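Local coordinates for core protein VP7 (Bluetongue virus, PDB 1BVP) that forms trimers that coat the VP3 scaffold of the bluetongue virus core and takes part in binding to the host cell surface, at residues Gly127-Thr132 with Gln173-Arg178; Pro121-Tyr126 with Phe249-Asp254; Gly169-Ile174 with Ala229-His234. All coordinates share one frame; numbering follows the deposited sequence.

Contact 1 (Gly127-Thr132 with Gln173-Arg178)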
# COMPACT_ATOMS: atom_id res chain seq x y z
N GLY A 127 7.48 0.18 -14.59
CA GLY A 127 8.10 1.19 -15.42
C GLY A 127 7.32 1.39 -16.70
O GLY A 127 6.81 0.42 -17.30
N PHE A 128 7.23 2.64 -17.13
CA PHE A 128 6.51 2.96 -18.35
C PHE A 128 6.98 2.15 -19.55
O PHE A 128 6.20 1.82 -20.44
CB PHE A 128 6.59 4.45 -18.63
CG PHE A 128 5.72 4.88 -19.77
CD1 PHE A 128 6.19 4.84 -21.07
CD2 PHE A 128 4.44 5.31 -19.54
CE1 PHE A 128 5.38 5.23 -22.13
CE2 PHE A 128 3.62 5.71 -20.60
CZ PHE A 128 4.11 5.67 -21.89
N PHE A 129 8.27 1.83 -19.58
CA PHE A 129 8.87 1.07 -20.69
C PHE A 129 9.25 -0.34 -20.34
O PHE A 129 10.16 -0.90 -20.93
CB PHE A 129 10.12 1.76 -21.22
CG PHE A 129 9.87 3.11 -21.77
CD1 PHE A 129 9.31 3.25 -23.05
CD2 PHE A 129 10.15 4.25 -21.01
CE1 PHE A 129 9.03 4.54 -23.57
CE2 PHE A 129 9.88 5.52 -21.51
CZ PHE A 129 9.31 5.67 -22.80
N LEU A 130 8.55 -0.94 -19.39
CA LEU A 130 8.85 -2.29 -19.01
C LEU A 130 8.77 -3.27 -20.18
O LEU A 130 9.56 -4.20 -20.28
CB LEU A 130 7.89 -2.74 -17.92
CG LEU A 130 8.16 -4.16 -17.40
CD1 LEU A 130 9.18 -4.11 -16.26
CD2 LEU A 130 6.86 -4.80 -16.94
N GLU A 131 7.84 -3.05 -21.09
CA GLU A 131 7.71 -4.01 -22.17
C GLU A 131 8.38 -3.62 -23.46
O GLU A 131 7.74 -3.53 -24.50
CB GLU A 131 6.25 -4.37 -22.39
CG GLU A 131 5.58 -4.87 -21.12
CD GLU A 131 4.19 -5.42 -21.35
OE1 GLU A 131 3.46 -4.88 -22.22
OE2 GLU A 131 3.85 -6.41 -20.65
N THR A 132 9.69 -3.46 -23.40
CA THR A 132 10.51 -3.10 -24.54
C THR A 132 11.47 -4.26 -24.83
O THR A 132 12.00 -4.89 -23.89
CB THR A 132 11.32 -1.83 -24.25
OG1 THR A 132 11.94 -1.95 -22.95
CG2 THR A 132 10.42 -0.63 -24.27
N GLN A 173 6.87 10.72 -29.91
CA GLN A 173 6.52 9.42 -30.45
C GLN A 173 7.16 8.21 -29.80
O GLN A 173 6.66 7.09 -29.96
CB GLN A 173 6.65 9.35 -31.99
CG GLN A 173 7.95 9.90 -32.59
CD GLN A 173 8.12 11.44 -32.47
OE1 GLN A 173 7.14 12.20 -32.31
NE2 GLN A 173 9.37 11.90 -32.55
N ILE A 174 8.25 8.42 -29.07
CA ILE A 174 8.96 7.31 -28.40
C ILE A 174 8.06 6.78 -27.26
O ILE A 174 8.08 5.58 -26.93
CB ILE A 174 10.38 7.79 -27.87
CG1 ILE A 174 11.19 6.67 -27.23
CG2 ILE A 174 10.24 8.89 -26.84
CD1 ILE A 174 11.70 5.67 -28.19
N PHE A 175 7.23 7.68 -26.73
CA PHE A 175 6.28 7.42 -25.66
C PHE A 175 4.93 6.88 -26.10
O PHE A 175 4.19 6.32 -25.28
CB PHE A 175 5.99 8.70 -24.89
CG PHE A 175 7.14 9.21 -24.09
CD1 PHE A 175 7.40 8.71 -22.82
CD2 PHE A 175 7.95 10.21 -24.59
CE1 PHE A 175 8.46 9.20 -22.05
CE2 PHE A 175 9.01 10.72 -23.83
CZ PHE A 175 9.26 10.22 -22.56
N GLN A 176 4.58 7.08 -27.36
CA GLN A 176 3.27 6.69 -27.88
C GLN A 176 3.07 5.22 -28.25
O GLN A 176 4.03 4.46 -28.33
CB GLN A 176 2.84 7.67 -28.99
CG GLN A 176 2.85 9.13 -28.42
CD GLN A 176 2.57 10.24 -29.43
OE1 GLN A 176 2.71 10.04 -30.65
NE2 GLN A 176 2.19 11.42 -28.93
N GLY A 177 1.80 4.80 -28.28
CA GLY A 177 1.46 3.42 -28.61
C GLY A 177 1.60 2.37 -27.53
O GLY A 177 1.19 1.22 -27.72
N ARG A 178 2.21 2.72 -26.40
CA ARG A 178 2.39 1.79 -25.29
C ARG A 178 1.54 2.28 -24.14
O ARG A 178 1.53 3.50 -23.84
CB ARG A 178 3.86 1.70 -24.84
CG ARG A 178 4.79 2.84 -25.29
CD ARG A 178 6.29 2.49 -25.18
NE ARG A 178 6.60 1.14 -25.65
CZ ARG A 178 6.53 0.03 -24.90
NH1 ARG A 178 6.17 0.07 -23.61
NH2 ARG A 178 6.77 -1.15 -25.46
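Thr-132 OG1 is the best-held polar atom here, gripped by two hydrogen bonds. It donates to Phe-129 O of its own segment at 2.9 Å, and it accepts from Arg-189 NE of the second subunit. The hydroxyl sits in the crowded position between the backbone N and the carbonyl carbon (chi1 47°). This leaves CG2 anti to the carbonyl carbon, where the methyl lies over one face of the Arg-178 guanidinium, toward its rim.

Arg-178 makes the hydrogen bond between the segments. Its chain bends at chi3 (43°), and NH2 donates to Glu-131 O at 2.7 Å. The bond is not straight, with 140° at the hydrogen, and NH2 stands above the carbonyl plane. The carboxylate of Glu-131 is not in contact with the guanidinium. Glu-131 OE1 and Arg-178 NH1 are 5.8 Å apart; OE1 instead makes a long, weak ion pair with Arg-221 of the second subunit.

Beside the arginine the contact is aromatic. Phe-128 turns its edge to Phe-129, with CD1 over the centre of that ring. Phe-129 CZ meets Phe-175 CD1 at 3.6 Å, the two rings crossing obliquely. Carbonyl oxygens meet ring edges: Phe-175 O lies 3.5 Å from Phe-128 CZ, and Ile-174 O lies 3.6 Å from Phe-129 CE1. Arg-178 CD also lies 3.8 Å from Phe-129 CD1, so the aliphatic part of the arginine extends the apolar patch. Phe-175 continues inward to Trp-225, edge-to-face, and to Ile-159 and Val-247.

A type I turn from Gly-127 to Leu-130 presents the two phenyl rings. Leu-130 O accepts from Arg-189 NH2 of the second subunit. The arrangement is that of two connecting loops packing their phenylalanines against the hydrophobic core of the beta sandwich, at the trimer interface.

Contact 2 (Pro121-Tyr126 with Phe249-Asp254)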
# COMPACT_ATOMS: atom_id res chain seq x y z
N PRO A 121 -8.76 6.89 -12.87
CA PRO A 121 -7.30 7.01 -12.95
C PRO A 121 -6.57 6.41 -11.76
O PRO A 121 -6.95 6.63 -10.62
CB PRO A 121 -7.08 8.52 -13.00
CG PRO A 121 -8.30 9.09 -12.29
CD PRO A 121 -9.42 8.21 -12.81
N ALA A 122 -5.46 5.73 -12.02
CA ALA A 122 -4.65 5.15 -10.97
C ALA A 122 -3.16 5.05 -11.36
O ALA A 122 -2.86 4.70 -12.51
CB ALA A 122 -5.15 3.77 -10.71
N ARG A 123 -2.26 5.35 -10.40
CA ARG A 123 -0.80 5.22 -10.60
C ARG A 123 -0.53 3.75 -10.89
O ARG A 123 -0.83 2.90 -10.05
CB ARG A 123 -0.01 5.48 -9.33
CG ARG A 123 0.53 6.85 -9.10
CD ARG A 123 1.33 6.85 -7.77
NE ARG A 123 1.86 8.16 -7.33
CZ ARG A 123 1.20 9.32 -7.35
NH1 ARG A 123 -0.06 9.42 -7.81
NH2 ARG A 123 1.76 10.38 -6.82
N GLN A 124 0.03 3.45 -12.07
CA GLN A 124 0.38 2.08 -12.45
C GLN A 124 1.69 1.69 -11.73
O GLN A 124 2.51 2.54 -11.41
CB GLN A 124 0.48 1.99 -13.95
CG GLN A 124 -0.80 2.47 -14.56
CD GLN A 124 -1.94 1.56 -14.21
OE1 GLN A 124 -1.83 0.33 -14.34
NE2 GLN A 124 -3.03 2.13 -13.74
N PRO A 125 1.85 0.40 -11.43
CA PRO A 125 3.00 -0.20 -10.72
C PRO A 125 4.39 -0.32 -11.30
O PRO A 125 5.38 -0.25 -10.56
CB PRO A 125 2.47 -1.60 -10.35
CG PRO A 125 1.56 -1.93 -11.53
CD PRO A 125 0.86 -0.62 -11.86
N TYR A 126 4.47 -0.60 -12.60
CA TYR A 126 5.75 -0.79 -13.23
C TYR A 126 6.25 0.34 -14.10
O TYR A 126 5.55 1.33 -14.30
CB TYR A 126 5.72 -2.08 -14.01
CG TYR A 126 5.13 -3.20 -13.21
CD1 TYR A 126 5.62 -3.54 -11.93
CD2 TYR A 126 4.09 -3.96 -13.76
CE1 TYR A 126 5.07 -4.64 -11.21
CE2 TYR A 126 3.52 -5.05 -13.07
CZ TYR A 126 4.01 -5.40 -11.81
OH TYR A 126 3.41 -6.50 -11.23
N PHE A 249 6.28 8.27 -12.89
CA PHE A 249 5.09 7.43 -12.74
C PHE A 249 4.06 7.94 -13.71
O PHE A 249 4.14 9.07 -14.18
CB PHE A 249 4.51 7.39 -11.32
CG PHE A 249 3.92 8.68 -10.86
CD1 PHE A 249 4.71 9.63 -10.20
CD2 PHE A 249 2.58 8.97 -11.07
CE1 PHE A 249 4.17 10.85 -9.77
CE2 PHE A 249 2.03 10.19 -10.64
CZ PHE A 249 2.83 11.12 -10.00
N TYR A 250 3.11 7.08 -14.06
CA TYR A 250 2.04 7.49 -14.97
C TYR A 250 0.70 6.95 -14.45
O TYR A 250 0.69 6.05 -13.59
CB TYR A 250 2.30 6.96 -16.39
CG TYR A 250 2.25 5.45 -16.56
CD1 TYR A 250 3.27 4.63 -16.06
CD2 TYR A 250 1.20 4.84 -17.26
CE1 TYR A 250 3.26 3.23 -16.27
CE2 TYR A 250 1.17 3.44 -17.48
CZ TYR A 250 2.21 2.66 -16.99
OH TYR A 250 2.27 1.32 -17.31
N ILE A 251 -0.41 7.49 -14.94
CA ILE A 251 -1.73 7.03 -14.52
C ILE A 251 -2.58 6.57 -15.70
O ILE A 251 -2.57 7.18 -16.76
CB ILE A 251 -2.55 8.09 -13.72
CG1 ILE A 251 -2.92 9.25 -14.64
CG2 ILE A 251 -1.83 8.56 -12.44
CD1 ILE A 251 -3.47 10.40 -13.90
N SER A 252 -3.29 5.46 -15.53
CA SER A 252 -4.16 4.98 -16.57
C SER A 252 -5.42 4.42 -15.91
O SER A 252 -5.57 4.54 -14.69
CB SER A 252 -3.44 3.94 -17.42
OG SER A 252 -3.34 2.71 -16.76
N MET A 253 -6.35 3.91 -16.71
CA MET A 253 -7.57 3.31 -16.20
C MET A 253 -7.50 1.78 -16.04
O MET A 253 -8.51 1.08 -16.05
CB MET A 253 -8.79 3.75 -17.01
CG MET A 253 -9.11 5.20 -16.67
SD MET A 253 -10.62 5.88 -17.36
CE MET A 253 -10.67 4.83 -18.67
N ASP A 254 -6.29 1.26 -15.89
CA ASP A 254 -6.15 -0.16 -15.66
C ASP A 254 -6.23 -0.27 -14.13
O ASP A 254 -5.77 0.61 -13.41
CB ASP A 254 -4.82 -0.70 -16.18
CG ASP A 254 -4.71 -0.65 -17.68
OD1 ASP A 254 -5.63 -1.11 -18.40
OD2 ASP A 254 -3.68 -0.13 -18.15
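The guanidinium of Arg-123 lies flat on the ring of Phe-249, the two planes only 14° apart. This is a cation-pi stack, with Arg-123 CZ 3.8 Å from the centroid of the Phe-249 ring. One face of Tyr-250 carries Gln-124 CB in a CH-pi contact, 3.9 Å from the ring centroid. At the edge of the same Tyr-250 ring, Tyr-126 O lies near its plane. Tyr-126 itself has Pro-125 CG over one face.

Arg-123 reaches its stack with a chain extended from CG to NE. NH2 also donates to Tyr-126 OH of the third subunit, so the stacked cation spans the trimer interface. Phe-249 stacks in addition with Tyr-185 of the adjacent strand.

Gln-124 bends at chi2 (-65°), and its NE2 donates twice. One bond runs to Ala-122 O at 2.9 Å, and the other to Asp-254 O at 3.2 Å. In both, NE2 stands above the carbonyl plane of its acceptor; the bond to Asp-254 O is the straighter, 162° at the hydrogen. Ala-122 O thus accepts two bonds, since Ser-252 N also donates to it at 3.1 Å. Ser-252 OG donates to Asp-254 OD2, while Asp-254 OD1 forms a salt bridge with Arg-341 of the third subunit.

The backbones pair as short antiparallel strands. Ala-122 N returns a bond to Ser-252 O at 2.9 Å, completing the hydrogen-bonded pair. Arg-123 and Ile-251 follow as a non-hydrogen-bonded pair. Gln-124 N then reaches Tyr-250 O at 3.1 Å, nearly along the C=O axis.

Here the chain enters and leaves the beta sandwich. A brief first strand pairs with the end of the last long strand, and helices precede the one and follow the other: the two-domain layout of orbivirus VP7.

Contact 3 (Gly169-Ile174 with Ala229-His234); sequences GDVQQI and AALHVH
Two short strands run antiparallel here, with Gly-169 and Val-233 as the hydrogen-bonded pair and Asp-170 and His-232 as the next, non-hydrogen-bonded one. Gly-169 N donates to Val-233 O at 3.0 Å, and Val-233 N donates back to Gly-169 O. Val-171 N adds a bond to Leu-231 O at 2.7 Å, nearly along the C=O axis.

Beyond that point a side chain takes over. Leu-231 N does not bond to Val-171 O, as continued pairing would require. It donates to Gln-172 OE1 at 2.8 Å, from above the amide carbonyl plane. Gln-172 starts in the crowded position (chi1 63°) and bends at chi2, which brings its amide back to the strand. Val-171 O accepts instead from Ile-174 N, as the chain turns into a helical conformation. Gln-173 NE2 holds the same turn by donating to Asp-170 O at 3.0 Å.

Asp-170 and His-232 project on one face of the sheet. His-232 ND1 donates to Asp-170 OD1 at 2.8 Å, with 155° at the hydrogen. The oxygen lies near the ring plane and is met nearly along its C-O axis. At the ring edge the carboxylate plane is turned nearly perpendicular to the imidazole, 84° apart.

The other side is apolar. Val-171 CG2 meets Val-233 CG2 at 3.9 Å. Val-171 also packs on Ile-159 and Val-161, and Val-233 on Leu-163. Leu-231 rests against Trp-225.

Strand 168-170 is outermost in this small sheet within the chain, and strand 209-212 flanks the other side of strand 231-234. ND1 carries the proton of the His-232 to Asp-170 bond, which a neutral or a charged imidazole could supply. The nearby carboxylate would be expected to favour the charged form.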
# COMPACT_ATOMS: atom_id res chain seq x y z
N GLY A 169 14.17 19.12 -32.10
CA GLY A 169 13.24 18.11 -32.58
C GLY A 169 12.19 17.71 -31.57
O GLY A 169 12.24 18.11 -30.40
N ASP A 170 11.19 16.99 -32.04
CA ASP A 170 10.09 16.52 -31.21
C ASP A 170 10.43 15.10 -30.79
O ASP A 170 10.86 14.28 -31.60
CB ASP A 170 8.76 16.57 -31.97
CG ASP A 170 8.15 17.98 -32.02
OD1 ASP A 170 8.71 18.94 -31.41
OD2 ASP A 170 7.07 18.10 -32.67
N VAL A 171 10.12 14.78 -29.55
CA VAL A 171 10.48 13.49 -29.02
C VAL A 171 9.31 12.59 -28.55
O VAL A 171 9.48 11.39 -28.32
CB VAL A 171 11.52 13.79 -27.93
CG1 VAL A 171 11.44 12.84 -26.81
CG2 VAL A 171 12.87 13.78 -28.54
N GLN A 172 8.09 13.13 -28.56
CA GLN A 172 6.92 12.39 -28.10
C GLN A 172 6.61 11.00 -28.64
O GLN A 172 6.10 10.18 -27.89
CB GLN A 172 5.68 13.21 -28.28
CG GLN A 172 5.41 13.53 -29.72
CD GLN A 172 5.82 14.93 -30.07
OE1 GLN A 172 6.64 15.56 -29.38
NE2 GLN A 172 5.20 15.46 -31.11
N GLN A 173 6.87 10.72 -29.91
CA GLN A 173 6.52 9.42 -30.45
C GLN A 173 7.16 8.21 -29.80
O GLN A 173 6.66 7.09 -29.96
CB GLN A 173 6.65 9.35 -31.99
CG GLN A 173 7.95 9.90 -32.59
CD GLN A 173 8.12 11.44 -32.47
OE1 GLN A 173 7.14 12.20 -32.31
NE2 GLN A 173 9.37 11.90 -32.55
N ILE A 174 8.25 8.42 -29.07
CA ILE A 174 8.96 7.31 -28.40
C ILE A 174 8.06 6.78 -27.26
O ILE A 174 8.08 5.58 -26.93
CB ILE A 174 10.38 7.79 -27.87
CG1 ILE A 174 11.19 6.67 -27.23
CG2 ILE A 174 10.24 8.89 -26.84
CD1 ILE A 174 11.70 5.67 -28.19
N ALA A 229 0.63 16.58 -26.25
CA ALA A 229 1.34 17.83 -26.52
C ALA A 229 2.77 17.53 -26.92
O ALA A 229 3.39 16.60 -26.39
CB ALA A 229 1.33 18.72 -25.29
N ALA A 230 3.32 18.34 -27.82
CA ALA A 230 4.69 18.14 -28.30
C ALA A 230 5.77 18.31 -27.24
O ALA A 230 5.79 19.28 -26.47
CB ALA A 230 4.96 19.03 -29.47
N LEU A 231 6.66 17.33 -27.22
CA LEU A 231 7.78 17.27 -26.29
C LEU A 231 8.97 17.67 -27.15
O LEU A 231 9.52 16.84 -27.89
CB LEU A 231 7.92 15.84 -25.81
CG LEU A 231 8.63 15.66 -24.50
CD1 LEU A 231 8.08 16.64 -23.52
CD2 LEU A 231 8.36 14.26 -24.06
N HIS A 232 9.35 18.93 -27.03
CA HIS A 232 10.39 19.50 -27.86
C HIS A 232 11.74 19.79 -27.20
O HIS A 232 11.84 20.62 -26.29
CB HIS A 232 9.80 20.78 -28.46
CG HIS A 232 10.63 21.37 -29.55
ND1 HIS A 232 10.66 20.84 -30.83
CD2 HIS A 232 11.42 22.48 -29.58
CE1 HIS A 232 11.43 21.60 -31.59
NE2 HIS A 232 11.90 22.59 -30.86
N VAL A 233 12.78 19.12 -27.68
CA VAL A 233 14.12 19.34 -27.15
C VAL A 233 14.92 20.25 -28.10
O VAL A 233 14.83 20.12 -29.32
CB VAL A 233 14.89 18.03 -26.95
CG1 VAL A 233 15.99 18.25 -25.93
CG2 VAL A 233 13.95 16.90 -26.50
N HIS A 234 15.66 21.19 -27.53
CA HIS A 234 16.45 22.13 -28.30
C HIS A 234 17.85 22.32 -27.69
O HIS A 234 17.99 22.65 -26.50
CB HIS A 234 15.72 23.48 -28.38
CG HIS A 234 16.49 24.56 -29.08
ND1 HIS A 234 17.27 24.33 -30.20
CD2 HIS A 234 16.60 25.89 -28.81
CE1 HIS A 234 17.82 25.46 -30.59
NE2 HIS A 234 17.43 26.42 -29.77

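The contacts run along the beta domain from its junction with the helices outward: the centre of contact 2 lies about 13 Å from the centre of the chain, that of contact 1 about 22 Å and that of contact 3 about 34 Å. Contact 1 touches both others. Its Phe-128 CD2 lies 3.7 Å from Tyr-250 CG of contact 2, and its Phe-175 CE2 lies 3.6 Å from Leu-231 CD2 of contact 3. Contacts 1 and 3 share Gln-173 and Ile-174. Contacts 2 and 3 do not touch; their nearest atoms are about 12 Å apart. Along the chain, contact 2 closes a loop that holds both others. Only contact 3 meets no neighbouring subunit.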